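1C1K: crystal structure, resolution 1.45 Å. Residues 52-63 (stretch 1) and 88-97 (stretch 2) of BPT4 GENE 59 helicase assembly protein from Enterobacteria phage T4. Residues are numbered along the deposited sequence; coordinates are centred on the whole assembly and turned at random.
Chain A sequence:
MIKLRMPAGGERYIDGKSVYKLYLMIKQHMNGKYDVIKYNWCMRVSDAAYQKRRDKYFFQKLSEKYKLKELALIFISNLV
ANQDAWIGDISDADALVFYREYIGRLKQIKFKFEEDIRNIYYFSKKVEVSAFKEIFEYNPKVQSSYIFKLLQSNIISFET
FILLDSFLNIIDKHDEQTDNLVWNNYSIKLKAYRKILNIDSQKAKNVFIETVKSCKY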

ATOM      1  N   LYS A  52       6.781 -13.444 -24.755  1.00  9.41           N
ATOM      2  CA  LYS A  52       6.181 -14.704 -24.338  1.00 11.58           C
ATOM      3  C   LYS A  52       4.792 -14.504 -23.723  1.00  9.94           C
ATOM      4  O   LYS A  52       4.014 -15.449 -23.632  1.00 11.33           O
ATOM      5  N   ARG A  53       4.488 -13.278 -23.300  1.00  9.49           N
ATOM      6  CA  ARG A  53       3.190 -12.973 -22.690  1.00  9.72           C
ATOM      7  C   ARG A  53       2.038 -13.280 -23.641  1.00  8.46           C
ATOM      8  O   ARG A  53       2.100 -12.957 -24.823  1.00  9.05           O
ATOM      9  N   ARG A  54       0.980 -13.889 -23.113  1.00  7.67           N
ATOM     10  CA  ARG A  54      -0.201 -14.217 -23.909  1.00  7.55           C
ATOM     11  C   ARG A  54      -1.263 -13.123 -23.776  1.00  6.16           C
ATOM     12  O   ARG A  54      -2.343 -13.218 -24.365  1.00  6.83           O
ATOM     13  N   ASP A  55      -0.950 -12.085 -23.004  1.00  4.33           N
ATOM     14  CA  ASP A  55      -1.890 -10.993 -22.762  1.00  2.88           C
ATOM     15  C   ASP A  55      -1.355  -9.614 -23.153  1.00  3.19           C
ATOM     16  O   ASP A  55      -1.688  -8.612 -22.521  1.00  3.54           O
ATOM     17  N   LYS A  56      -0.541  -9.543 -24.196  1.00  2.63           N
ATOM     18  CA  LYS A  56       0.003  -8.251 -24.596  1.00  3.19           C
ATOM     19  C   LYS A  56      -1.079  -7.223 -24.933  1.00  3.09           C
ATOM     20  O   LYS A  56      -0.860  -6.022 -24.804  1.00  2.63           O
ATOM     21  N   TYR A  57      -2.255  -7.694 -25.345  1.00  4.15           N
ATOM     22  CA  TYR A  57      -3.370  -6.806 -25.678  1.00  2.99           C
ATOM     23  C   TYR A  57      -3.803  -5.976 -24.466  1.00  2.91           C
ATOM     24  O   TYR A  57      -4.268  -4.849 -24.618  1.00  2.69           O
ATOM     25  N   PHE A  58      -3.669  -6.536 -23.263  1.00  2.16           N
ATOM     26  CA  PHE A  58      -4.095  -5.829 -22.057  1.00  2.00           C
ATOM     27  C   PHE A  58      -3.325  -4.528 -21.895  1.00  2.77           C
ATOM     28  O   PHE A  58      -3.899  -3.462 -21.646  1.00  2.00           O
ATOM     29  N   PHE A  59      -2.012  -4.621 -22.050  1.00  2.00           N
ATOM     30  CA  PHE A  59      -1.159  -3.457 -21.903  1.00  2.00           C
ATOM     31  C   PHE A  59      -1.379  -2.489 -23.058  1.00  2.00           C
ATOM     32  O   PHE A  59      -1.292  -1.271 -22.884  1.00  2.25           O
ATOM     33  N   GLN A  60      -1.685  -3.028 -24.234  1.00  2.00           N
ATOM     34  CA  GLN A  60      -1.960  -2.184 -25.393  1.00  2.00           C
ATOM     35  C   GLN A  60      -3.223  -1.356 -25.135  1.00  2.00           C
ATOM     36  O   GLN A  60      -3.227  -0.132 -25.317  1.00  2.00           O
ATOM     37  N   LYS A  61      -4.296  -2.006 -24.690  1.00  2.00           N
ATOM     38  CA  LYS A  61      -5.536  -1.279 -24.429  1.00  2.45           C
ATOM     39  C   LYS A  61      -5.344  -0.176 -23.383  1.00  3.29           C
ATOM     40  O   LYS A  61      -5.817   0.949 -23.558  1.00  4.25           O
ATOM     41  N   LEU A  62      -4.637  -0.487 -22.301  1.00  2.25           N
ATOM     42  CA  LEU A  62      -4.412   0.514 -21.268  1.00  2.81           C
ATOM     43  C   LEU A  62      -3.628   1.704 -21.823  1.00  2.60           C
ATOM     44  O   LEU A  62      -3.933   2.851 -21.502  1.00  2.96           O
ATOM     45  N   SER A  63      -2.636   1.426 -22.666  1.00  2.00           N
ATOM     46  CA  SER A  63      -1.801   2.476 -23.251  1.00  2.00           C
ATOM     47  C   SER A  63      -2.568   3.461 -24.124  1.00  2.84           C
ATOM     48  O   SER A  63      -2.204   4.633 -24.221  1.00  4.06           O
ATOM     49  N   GLY A  88      -1.581 -13.365  -8.705  1.00 22.19           N
ATOM     50  CA  GLY A  88      -2.207 -13.539 -10.008  1.00 19.22           C
ATOM     51  C   GLY A  88      -1.849 -12.440 -10.994  1.00 18.25           C
ATOM     52  O   GLY A  88      -1.451 -11.346 -10.590  1.00 19.16           O
ATOM     53  N   ASP A  89      -1.995 -12.726 -12.287  1.00 16.16           N
ATOM     54  CA  ASP A  89      -1.678 -11.762 -13.343  1.00 14.44           C
ATOM     55  C   ASP A  89      -2.610 -10.556 -13.328  1.00 11.86           C
ATOM     56  O   ASP A  89      -3.811 -10.681 -13.092  1.00 11.30           O
ATOM     57  N   ILE A  90      -2.043  -9.388 -13.607  1.00  9.94           N
ATOM     58  CA  ILE A  90      -2.796  -8.145 -13.600  1.00  8.03           C
ATOM     59  C   ILE A  90      -3.922  -8.128 -14.626  1.00  8.20           C
ATOM     60  O   ILE A  90      -4.946  -7.481 -14.416  1.00  8.24           O
ATOM     61  N   SER A  91      -3.741  -8.844 -15.734  1.00  7.85           N
ATOM     62  CA  SER A  91      -4.769  -8.900 -16.772  1.00  8.18           C
ATOM     63  C   SER A  91      -5.945  -9.805 -16.379  1.00  9.01           C
ATOM     64  O   SER A  91      -6.939  -9.875 -17.099  1.00  9.24           O
ATOM     65  N   ASP A  92      -5.815 -10.489 -15.243  1.00  9.87           N
ATOM     66  CA  ASP A  92      -6.845 -11.402 -14.729  1.00 11.83           C
ATOM     67  C   ASP A  92      -7.436 -10.889 -13.416  1.00 12.63           C
ATOM     68  O   ASP A  92      -8.330 -11.517 -12.852  1.00 12.54           O
ATOM     69  N   ALA A  93      -6.939  -9.758 -12.925  1.00 12.84           N
ATOM     70  CA  ALA A  93      -7.397  -9.229 -11.636  1.00 13.46           C
ATOM     71  C   ALA A  93      -8.548  -8.239 -11.625  1.00 13.65           C
ATOM     72  O   ALA A  93      -8.848  -7.686 -10.565  1.00 13.60           O
ATOM     73  N   ASP A  94      -9.195  -8.014 -12.768  1.00 14.01           N
ATOM     74  CA  ASP A  94     -10.296  -7.051 -12.833  1.00 13.97           C
ATOM     75  C   ASP A  94      -9.739  -5.716 -12.332  1.00 13.08           C
ATOM     76  O   ASP A  94     -10.401  -4.968 -11.611  1.00 11.40           O
ATOM     77  N   ALA A  95      -8.511  -5.431 -12.748  1.00 11.02           N
ATOM     78  CA  ALA A  95      -7.779  -4.239 -12.337  1.00  9.89           C
ATOM     79  C   ALA A  95      -8.435  -2.873 -12.507  1.00  9.60           C
ATOM     80  O   ALA A  95      -8.326  -2.021 -11.626  1.00  8.50           O
ATOM     81  N   LEU A  96      -9.098  -2.641 -13.630  1.00 10.45           N
ATOM     82  CA  LEU A  96      -9.708  -1.335 -13.847  1.00 12.02           C
ATOM     83  C   LEU A  96     -10.859  -1.086 -12.885  1.00 12.02           C
ATOM     84  O   LEU A  96     -11.011   0.015 -12.352  1.00 10.99           O
ATOM     85  N   VAL A  97     -11.669  -2.115 -12.658  1.00 12.49           N
ATOM     86  CA  VAL A  97     -12.788  -1.986 -11.738  1.00 13.22           C
ATOM     87  C   VAL A  97     -12.224  -1.687 -10.353  1.00 12.66           C
ATOM     88  O   VAL A  97     -12.673  -0.762  -9.678  1.00 13.50           O
TER

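The two stretches meet over a modest area, 375 Å² summed over both sides, and the fit centres on Phe 58 and Ser 91, whose CA atoms lie 6.1 Å apart. Phe 58 points toward stretch 2 with chi1 at 177° (t) and chi2 at 76°, and its ring serves as a flat floor for the turn that carries Ser 91. The CA of Ser 91 stands 3.8 Å from the Phe 58 ring centroid and only 5° off the ring normal, a CH-pi contact over the face; the CB of Ser 91 comes within 3.6 Å of Phe 58 CG. Ser 91 CB also lies over this face, so the ring covers both the backbone and the first side-chain carbon.

Apolar side chains pack around this platform. Ile 90 (chi1 t, chi2 p) points sideways, yet its CG2 methyl sits at the mouth of the groove between two aromatic rings, 3.7 Å from Phe 58 CE2 and 3.9 Å from Phe 59 CZ. The CA-to-CB bond of Phe 59 (chi1 m) is also sideways to stretch 2, but the end of its ring comes nearer. Ala 95 points its CB at the edge of the Phe 58 ring, 4.4 Å from CZ and near the ring plane. One helical turn on from Phe 58, Leu 62 points toward stretch 2 with chi1 off the wells at -91°, and its CD1 lies 4.1 Å from CD2 of Leu 96. The backbones are wider apart here, 9.3 Å between Leu 62 CA and Leu 96 CA, so the leucine side chains span the gap.

The polar end is organised by Asp 55, buried and in the p rotamer. Asp 55 OD2 accepts a short hydrogen bond from Ser 91 OG, 2.5 Å, while Arg 53 holds the same carboxylate from within stretch 1: NE to OD1 and NH2 to OD2 of Asp 55 are both 2.9 Å, with N-H...O angles of 165° and 166°. The m, m, m course of Arg 53 chi1 to chi3 brings its guanidinium round to this position.

Three waters occupy polar gaps along the contact. Water 2 donates to Asp 55 OD2 (2.7 Å) and accepts from Ser 91 N (2.9 Å), a second, water-mediated link between the two residues joined by the direct bond. Water 1 accepts from Arg 53 NH2 (3.0 Å) and Ile 90 N (3.3 Å) and donates to Asp 89 OD2 (2.7 Å). It thus links Arg 53 to Asp 89, whose direct NH2 to OD2 separation of 4.5 Å is too long for a salt bridge. Water 3 joins Tyr 57 OH (2.9 Å) to Ser 91 O (2.8 Å).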

ATOM      1  CB  LYS A  52       7.086 -15.415 -23.324  1.00 14.98           C
ATOM      2  CG  LYS A  52       7.853 -16.595 -23.901  1.00 19.01           C
ATOM      3  CD  LYS A  52       9.019 -16.995 -23.007  1.00 22.23           C
ATOM      4  CE  LYS A  52      10.084 -17.753 -23.789  1.00 24.08           C
ATOM      5  NZ  LYS A  52      10.400 -17.111 -25.103  1.00 26.07           N
ATOM      6  CB  ARG A  53       3.108 -11.491 -22.303  1.00 10.67           C
ATOM      7  CG  ARG A  53       4.143 -11.018 -21.282  1.00 13.38           C
ATOM      8  CD  ARG A  53       3.843 -11.534 -19.890  1.00 13.69           C
ATOM      9  NE  ARG A  53       2.570 -11.049 -19.353  1.00 15.71           N
ATOM     10  CZ  ARG A  53       2.411 -10.594 -18.115  1.00 17.44           C
ATOM     11  NH1 ARG A  53       3.443 -10.556 -17.279  1.00 18.99           N
ATOM     12  NH2 ARG A  53       1.219 -10.190 -17.704  1.00 17.82           N
ATOM     13  CB  ARG A  54      -0.803 -15.543 -23.438  1.00 11.04           C
ATOM     14  CG  ARG A  54       0.181 -16.698 -23.324  1.00 15.38           C
ATOM     15  CD  ARG A  54      -0.546 -17.953 -22.840  1.00 19.91           C
ATOM     16  NE  ARG A  54       0.260 -18.792 -21.951  1.00 24.48           N
ATOM     17  CZ  ARG A  54       0.135 -18.823 -20.626  1.00 23.98           C
ATOM     18  NH1 ARG A  54      -0.765 -18.060 -20.015  1.00 24.37           N
ATOM     19  NH2 ARG A  54       0.895 -19.638 -19.911  1.00 25.80           N
ATOM     20  CB  ASP A  55      -2.274 -10.972 -21.275  1.00  3.14           C
ATOM     21  CG  ASP A  55      -1.071 -10.706 -20.360  1.00  6.19           C
ATOM     22  OD1 ASP A  55       0.080 -10.699 -20.849  1.00  4.10           O
ATOM     23  OD2 ASP A  55      -1.273 -10.499 -19.141  1.00  7.36           O
ATOM     24  CB  LYS A  56       0.977  -8.439 -25.763  1.00  4.07           C
ATOM     25  CG  LYS A  56       2.206  -9.252 -25.338  1.00  5.06           C
ATOM     26  CD  LYS A  56       3.306  -9.305 -26.406  1.00  5.51           C
ATOM     27  CE  LYS A  56       2.976 -10.309 -27.497  1.00  4.95           C
ATOM     28  NZ  LYS A  56       3.085 -11.713 -27.021  1.00  5.67           N
ATOM     29  CB  TYR A  57      -4.584  -7.623 -26.165  1.00  3.82           C
ATOM     30  CG  TYR A  57      -5.282  -8.373 -25.048  1.00  3.44           C
ATOM     31  CD1 TYR A  57      -6.229  -7.742 -24.236  1.00  3.68           C
ATOM     32  CD2 TYR A  57      -4.932  -9.685 -24.748  1.00  3.98           C
ATOM     33  CE1 TYR A  57      -6.794  -8.399 -23.150  1.00  6.38           C
ATOM     34  CE2 TYR A  57      -5.494 -10.353 -23.661  1.00  5.92           C
ATOM     35  CZ  TYR A  57      -6.420  -9.704 -22.865  1.00  6.53           C
ATOM     36  OH  TYR A  57      -6.959 -10.360 -21.779  1.00  9.02           O
ATOM     37  CB  PHE A  58      -3.878  -6.716 -20.823  1.00  3.58           C
ATOM     38  CG  PHE A  58      -4.224  -6.041 -19.511  1.00  4.62           C
ATOM     39  CD1 PHE A  58      -5.551  -5.873 -19.129  1.00  5.96           C
ATOM     40  CD2 PHE A  58      -3.220  -5.605 -18.652  1.00  3.86           C
ATOM     41  CE1 PHE A  58      -5.876  -5.278 -17.900  1.00  7.53           C
ATOM     42  CE2 PHE A  58      -3.531  -5.012 -17.426  1.00  7.16           C
ATOM     43  CZ  PHE A  58      -4.863  -4.849 -17.051  1.00  6.63           C
ATOM     44  CB  PHE A  59       0.289  -3.923 -21.798  1.00  2.00           C
ATOM     45  CG  PHE A  59       0.499  -4.926 -20.694  1.00  3.25           C
ATOM     46  CD1 PHE A  59       0.505  -6.292 -20.964  1.00  4.25           C
ATOM     47  CD2 PHE A  59       0.596  -4.506 -19.370  1.00  3.10           C
ATOM     48  CE1 PHE A  59       0.596  -7.232 -19.922  1.00  4.59           C
ATOM     49  CE2 PHE A  59       0.684  -5.431 -18.326  1.00  4.16           C
ATOM     50  CZ  PHE A  59       0.684  -6.795 -18.602  1.00  4.27           C
ATOM     51  CB  GLN A  60      -2.154  -3.041 -26.648  1.00  2.40           C
ATOM     52  CG  GLN A  60      -2.698  -2.271 -27.851  1.00  2.00           C
ATOM     53  CD  GLN A  60      -1.779  -1.146 -28.305  1.00  2.97           C
ATOM     54  OE1 GLN A  60      -2.242  -0.071 -28.703  1.00  6.55           O
ATOM     55  NE2 GLN A  60      -0.477  -1.388 -28.254  1.00  2.00           N
ATOM     56  CB  LYS A  61      -6.639  -2.241 -23.975  1.00  3.53           C
ATOM     57  CG  LYS A  61      -7.201  -3.119 -25.081  1.00  4.72           C
ATOM     58  CD  LYS A  61      -7.749  -2.286 -26.229  1.00 10.69           C
ATOM     59  CE  LYS A  61      -9.090  -1.678 -25.884  1.00 13.05           C
ATOM     60  NZ  LYS A  61      -9.771  -1.158 -27.106  1.00 18.48           N
ATOM     61  CB  LEU A  62      -3.655  -0.096 -20.091  1.00  4.25           C
ATOM     62  CG  LEU A  62      -4.511  -0.680 -18.964  1.00  6.63           C
ATOM     63  CD1 LEU A  62      -5.486  -1.694 -19.517  1.00 10.85           C
ATOM     64  CD2 LEU A  62      -3.592  -1.323 -17.926  1.00  8.15           C
ATOM     65  CB  SER A  63      -0.672   1.856 -24.084  1.00  2.54           C
ATOM     66  OG  SER A  63      -1.119   1.544 -25.395  1.00  3.84           O
ATOM     67  CB  ASP A  89      -1.748 -12.433 -14.715  1.00 15.57           C
ATOM     68  CG  ASP A  89      -0.512 -13.257 -15.028  1.00 17.87           C
ATOM     69  OD1 ASP A  89      -0.568 -14.066 -15.977  1.00 17.97           O
ATOM     70  OD2 ASP A  89       0.513 -13.099 -14.331  1.00 19.62           O
ATOM     71  CB  ILE A  90      -1.850  -6.932 -13.831  1.00  8.73           C
ATOM     72  CG1 ILE A  90      -2.596  -5.625 -13.555  1.00  8.83           C
ATOM     73  CG2 ILE A  90      -1.292  -6.955 -15.252  1.00 10.68           C
ATOM     74  CD1 ILE A  90      -2.957  -5.433 -12.105  1.00  9.69           C
ATOM     75  CB  SER A  91      -4.163  -9.396 -18.089  1.00  6.96           C
ATOM     76  OG  SER A  91      -3.498 -10.630 -17.905  1.00  6.84           O
ATOM     77  CB  ASP A  92      -6.248 -12.788 -14.426  1.00 12.53           C
ATOM     78  CG  ASP A  92      -5.683 -13.486 -15.655  1.00 12.76           C
ATOM     79  OD1 ASP A  92      -6.291 -13.382 -16.738  1.00 14.25           O
ATOM     80  OD2 ASP A  92      -4.628 -14.151 -15.525  1.00 13.51           O
ATOM     81  CB  ALA A  93      -6.210  -8.619 -10.880  1.00 13.49           C
ATOM     82  CB  ASP A  94     -11.448  -7.510 -11.932  1.00 17.95           C
ATOM     83  CG  ASP A  94     -12.799  -7.023 -12.412  1.00 21.90           C
ATOM     84  OD1 ASP A  94     -13.781  -7.166 -11.650  1.00 25.70           O
ATOM     85  OD2 ASP A  94     -12.882  -6.498 -13.547  1.00 23.92           O
ATOM     86  CB  ALA A  95      -6.416  -4.236 -13.021  1.00  9.46           C
ATOM     87  CB  LEU A  96     -10.179  -1.204 -15.297  1.00 13.06           C
ATOM     88  CG  LEU A  96      -9.232  -0.482 -16.269  1.00 15.82           C
ATOM     89  CD1 LEU A  96      -7.859  -0.248 -15.642  1.00 13.85           C
ATOM     90  CD2 LEU A  96      -9.111  -1.304 -17.544  1.00 16.16           C
ATOM     91  CB  VAL A  97     -13.609  -3.290 -11.679  1.00 14.48           C
ATOM     92  CG1 VAL A  97     -14.494  -3.293 -10.449  1.00 15.29           C
ATOM     93  CG2 VAL A  97     -14.452  -3.426 -12.930  1.00 13.64           C
TER
HETATM   94  O   HOH W   1       0.841 -10.450 -14.766  1.00 16.91           O
HETATM   95  O   HOH W   2      -1.068  -9.668 -16.602  1.00 22.48           O
HETATM   96  O   HOH W   3      -7.923  -8.898 -19.487  1.00 24.00           O